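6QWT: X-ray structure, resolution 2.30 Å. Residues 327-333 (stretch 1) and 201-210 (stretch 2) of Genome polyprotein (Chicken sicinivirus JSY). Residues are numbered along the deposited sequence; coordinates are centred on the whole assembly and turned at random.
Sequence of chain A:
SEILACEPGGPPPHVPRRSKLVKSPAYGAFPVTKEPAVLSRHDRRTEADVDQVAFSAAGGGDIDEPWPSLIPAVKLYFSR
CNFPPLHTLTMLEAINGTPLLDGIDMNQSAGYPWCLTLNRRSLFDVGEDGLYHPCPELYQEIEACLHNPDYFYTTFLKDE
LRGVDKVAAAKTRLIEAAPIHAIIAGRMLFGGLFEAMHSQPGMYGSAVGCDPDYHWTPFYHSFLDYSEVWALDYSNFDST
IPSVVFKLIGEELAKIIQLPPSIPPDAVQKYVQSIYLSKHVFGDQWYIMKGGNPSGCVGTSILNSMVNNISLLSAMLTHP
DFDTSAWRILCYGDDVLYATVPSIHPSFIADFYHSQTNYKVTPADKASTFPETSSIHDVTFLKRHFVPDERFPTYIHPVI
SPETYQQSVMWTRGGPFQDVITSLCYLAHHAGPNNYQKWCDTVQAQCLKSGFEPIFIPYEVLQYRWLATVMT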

# COMPACT_ATOMS: atom_id res chain seq x y z
N TRP A 327 -10.56 -3.07 21.82
CA TRP A 327 -10.62 -2.89 20.38
C TRP A 327 -9.27 -3.27 19.78
O TRP A 327 -8.24 -3.22 20.46
CB TRP A 327 -10.98 -1.45 20.01
CG TRP A 327 -10.05 -0.43 20.59
CD1 TRP A 327 -10.18 0.21 21.79
CD2 TRP A 327 -8.84 0.07 20.00
NE1 TRP A 327 -9.13 1.08 21.98
CE2 TRP A 327 -8.29 1.01 20.90
CE3 TRP A 327 -8.17 -0.19 18.80
CZ2 TRP A 327 -7.11 1.69 20.63
CZ3 TRP A 327 -6.99 0.49 18.54
CH2 TRP A 327 -6.47 1.41 19.45
N ARG A 328 -9.29 -3.65 18.51
CA ARG A 328 -8.07 -3.92 17.76
C ARG A 328 -8.28 -3.52 16.31
O ARG A 328 -9.32 -3.82 15.72
CB ARG A 328 -7.65 -5.39 17.85
CG ARG A 328 -6.54 -5.77 16.88
CD ARG A 328 -6.04 -7.18 17.13
NE ARG A 328 -5.40 -7.31 18.44
CZ ARG A 328 -4.15 -6.95 18.70
NH1 ARG A 328 -3.40 -6.43 17.74
NH2 ARG A 328 -3.65 -7.11 19.92
N ILE A 329 -7.29 -2.85 15.74
CA ILE A 329 -7.31 -2.42 14.34
C ILE A 329 -6.09 -2.99 13.64
O ILE A 329 -5.01 -3.07 14.24
CB ILE A 329 -7.37 -0.88 14.22
CG1 ILE A 329 -8.70 -0.35 14.77
CG2 ILE A 329 -7.18 -0.44 12.78
CD1 ILE A 329 -8.78 1.17 14.85
N LEU A 330 -6.26 -3.41 12.39
CA LEU A 330 -5.14 -3.85 11.56
C LEU A 330 -5.33 -3.27 10.16
O LEU A 330 -6.34 -3.53 9.51
CB LEU A 330 -5.05 -5.38 11.49
CG LEU A 330 -3.80 -5.95 10.83
CD1 LEU A 330 -2.55 -5.65 11.65
CD2 LEU A 330 -3.96 -7.44 10.62
N CYS A 331 -4.35 -2.49 9.72
CA CYS A 331 -4.46 -1.69 8.50
C CYS A 331 -3.28 -1.97 7.58
O CYS A 331 -2.15 -2.17 8.03
CB CYS A 331 -4.51 -0.19 8.83
SG CYS A 331 -6.05 0.37 9.59
N TYR A 332 -3.57 -1.98 6.28
CA TYR A 332 -2.54 -1.92 5.24
C TYR A 332 -3.08 -0.98 4.16
O TYR A 332 -3.93 -1.38 3.36
CB TYR A 332 -2.20 -3.29 4.67
CG TYR A 332 -0.84 -3.36 3.99
CD1 TYR A 332 0.06 -4.38 4.28
CD2 TYR A 332 -0.45 -2.40 3.06
CE1 TYR A 332 1.31 -4.44 3.66
CE2 TYR A 332 0.79 -2.45 2.44
CZ TYR A 332 1.66 -3.47 2.75
OH TYR A 332 2.89 -3.52 2.14
N GLY A 333 -2.58 0.25 4.14
CA GLY A 333 -3.12 1.24 3.21
C GLY A 333 -4.55 1.58 3.58
O GLY A 333 -4.85 1.96 4.71
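Stretch 2 201-210: PGMYGSAVGC

Residues 327-332 form an extended strand, and stretch 2, which has no regular helix or strand of its own, follows the edge of that strand for three residues before bending away. The two chains run in the same direction: Leu330 lies nearest Gly205, Cys331 nearest Ser206 and Tyr332 nearest Ala207, with CA-CA distances of 4.5, 4.8 and 5.3 Å. The alignment amounts to a single beta bridge, between Cys331 and Ser206. Cys331 supplies both of its polar backbone groups: its N donates a weak hydrogen bond to Gly205 O at 3.0 Å, with an angle of only 130°, and its O accepts a nearly straight one from Ala207 N at 2.7 Å. Ser206 thus sits between the two anchor points, its CA 3.5 Å from Cys331 O, while its CA-to-CB bond points away from the strand.

Before the bridge, stretch 2 folds back on itself. Gly202 N donates to Ser206 O at 2.8 Å and Ser206 N donates to Met203 O at 3.1 Å, closing a compact loop in which Met203 and Tyr204 direct their CA-to-CB bonds away from stretch 1 and make no contact with it. Two glycines allow the loop to fit closely. Gly205 has positive phi, which favours glycine, and its CA comes within 3.1 Å of Ile329 O in a CA-H...O contact; an ideal CB here would lie 3.5 Å from that same oxygen. Gly202 adopts a conformation in which a CB would jam against the carbonyl oxygen of Pro201; its CA offers Leu330 CD1 a surface at 3.7 Å.

Leu330 is the first bump on the strand. Although its CA-to-CB bond points sideways, its t,p rotamer brings the end of the side chain nearer to stretch 2, and Leu330 CD1 settles into a hollow floored by backbone: besides Gly202, it meets Ser206 C at 3.8 Å and the methyl of Ala207, atom CB, also at 3.8 Å. A branched aliphatic side chain suits this buried pocket, and the small Ala207, pointing toward the strand, helps to line it.

Ala207 CB also lies 4.2 Å from Tyr332 CD1, so Ala207 fills the space between the second bump, the tyrosine ring, and Leu330. Ala207 begins a type II turn ending at Cys210, closed by a hydrogen bond from Cys210 N to Ala207 O at 3.1 Å. Gly209 takes the positive phi that this turn type requires at its third position. The turn carries Val208 over the tyrosine: Val208 CG2 stands 4.0 Å from the centroid of the Tyr332 ring, almost on its normal, a CH-pi contact that suits a flat aromatic surface to a compact methyl.

At the loop end, the CA-to-CB bond of Arg328 points sideways, but the end of its side chain comes nearer to Gly202, with Arg328 NH1 3.8 Å from Gly202 O. A water beside the pair links them, accepting from Arg328 NH1 at 2.7 Å and donating to Gly202 O at 2.9 Å and Ile329 O at 3.2 Å.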

# COMPACT_ATOMS: atom_id res chain seq x y z
N PRO A 201 5.01 -6.44 12.16
CA PRO A 201 3.67 -6.27 11.58
C PRO A 201 2.61 -6.94 12.45
O PRO A 201 2.82 -8.03 12.99
CB PRO A 201 3.79 -6.94 10.20
CG PRO A 201 4.93 -7.85 10.31
CD PRO A 201 5.87 -7.30 11.33
N GLY A 202 1.48 -6.26 12.59
CA GLY A 202 0.47 -6.60 13.56
C GLY A 202 0.45 -5.67 14.76
O GLY A 202 -0.62 -5.46 15.35
N MET A 203 1.60 -5.10 15.12
CA MET A 203 1.66 -4.09 16.16
C MET A 203 1.35 -2.72 15.58
O MET A 203 1.42 -2.50 14.36
CB MET A 203 3.04 -4.09 16.82
CG MET A 203 3.23 -5.18 17.86
SD MET A 203 4.91 -5.24 18.51
CE MET A 203 5.01 -3.64 19.32
N TYR A 204 1.00 -1.79 16.47
CA TYR A 204 0.70 -0.40 16.11
C TYR A 204 -0.42 -0.31 15.08
O TYR A 204 -0.51 0.66 14.33
CB TYR A 204 1.96 0.31 15.60
CG TYR A 204 3.18 0.04 16.45
CD1 TYR A 204 3.22 0.44 17.78
CD2 TYR A 204 4.27 -0.63 15.93
CE1 TYR A 204 4.34 0.19 18.56
CE2 TYR A 204 5.39 -0.89 16.70
CZ TYR A 204 5.41 -0.48 18.02
OH TYR A 204 6.52 -0.73 18.79
N GLY A 205 -1.30 -1.31 15.05
CA GLY A 205 -2.42 -1.30 14.14
C GLY A 205 -2.05 -1.34 12.68
O GLY A 205 -2.88 -0.99 11.83
N SER A 206 -0.84 -1.78 12.35
CA SER A 206 -0.35 -1.77 10.98
C SER A 206 0.13 -3.15 10.57
O SER A 206 0.85 -3.82 11.32
CB SER A 206 0.79 -0.76 10.82
OG SER A 206 1.39 -0.89 9.55
N ALA A 207 -0.26 -3.57 9.37
CA ALA A 207 0.18 -4.82 8.78
C ALA A 207 1.29 -4.63 7.75
O ALA A 207 1.68 -5.60 7.09
CB ALA A 207 -1.00 -5.55 8.14
N VAL A 208 1.80 -3.40 7.60
CA VAL A 208 2.84 -3.14 6.62
C VAL A 208 4.09 -3.92 6.98
O VAL A 208 4.52 -3.95 8.14
CB VAL A 208 3.12 -1.63 6.54
CG1 VAL A 208 4.33 -1.36 5.65
CG2 VAL A 208 1.89 -0.89 6.04
N GLY A 209 4.69 -4.57 5.97
CA GLY A 209 5.84 -5.43 6.18
C GLY A 209 5.50 -6.87 6.48
O GLY A 209 6.41 -7.66 6.76
N CYS A 210 4.22 -7.24 6.43
CA CYS A 210 3.82 -8.59 6.76
C CYS A 210 4.13 -9.55 5.61
O CYS A 210 4.18 -9.16 4.44
CB CYS A 210 2.34 -8.66 7.09
SG CYS A 210 1.28 -8.59 5.64
O HOH W 1 -3.46 -5.77 15.13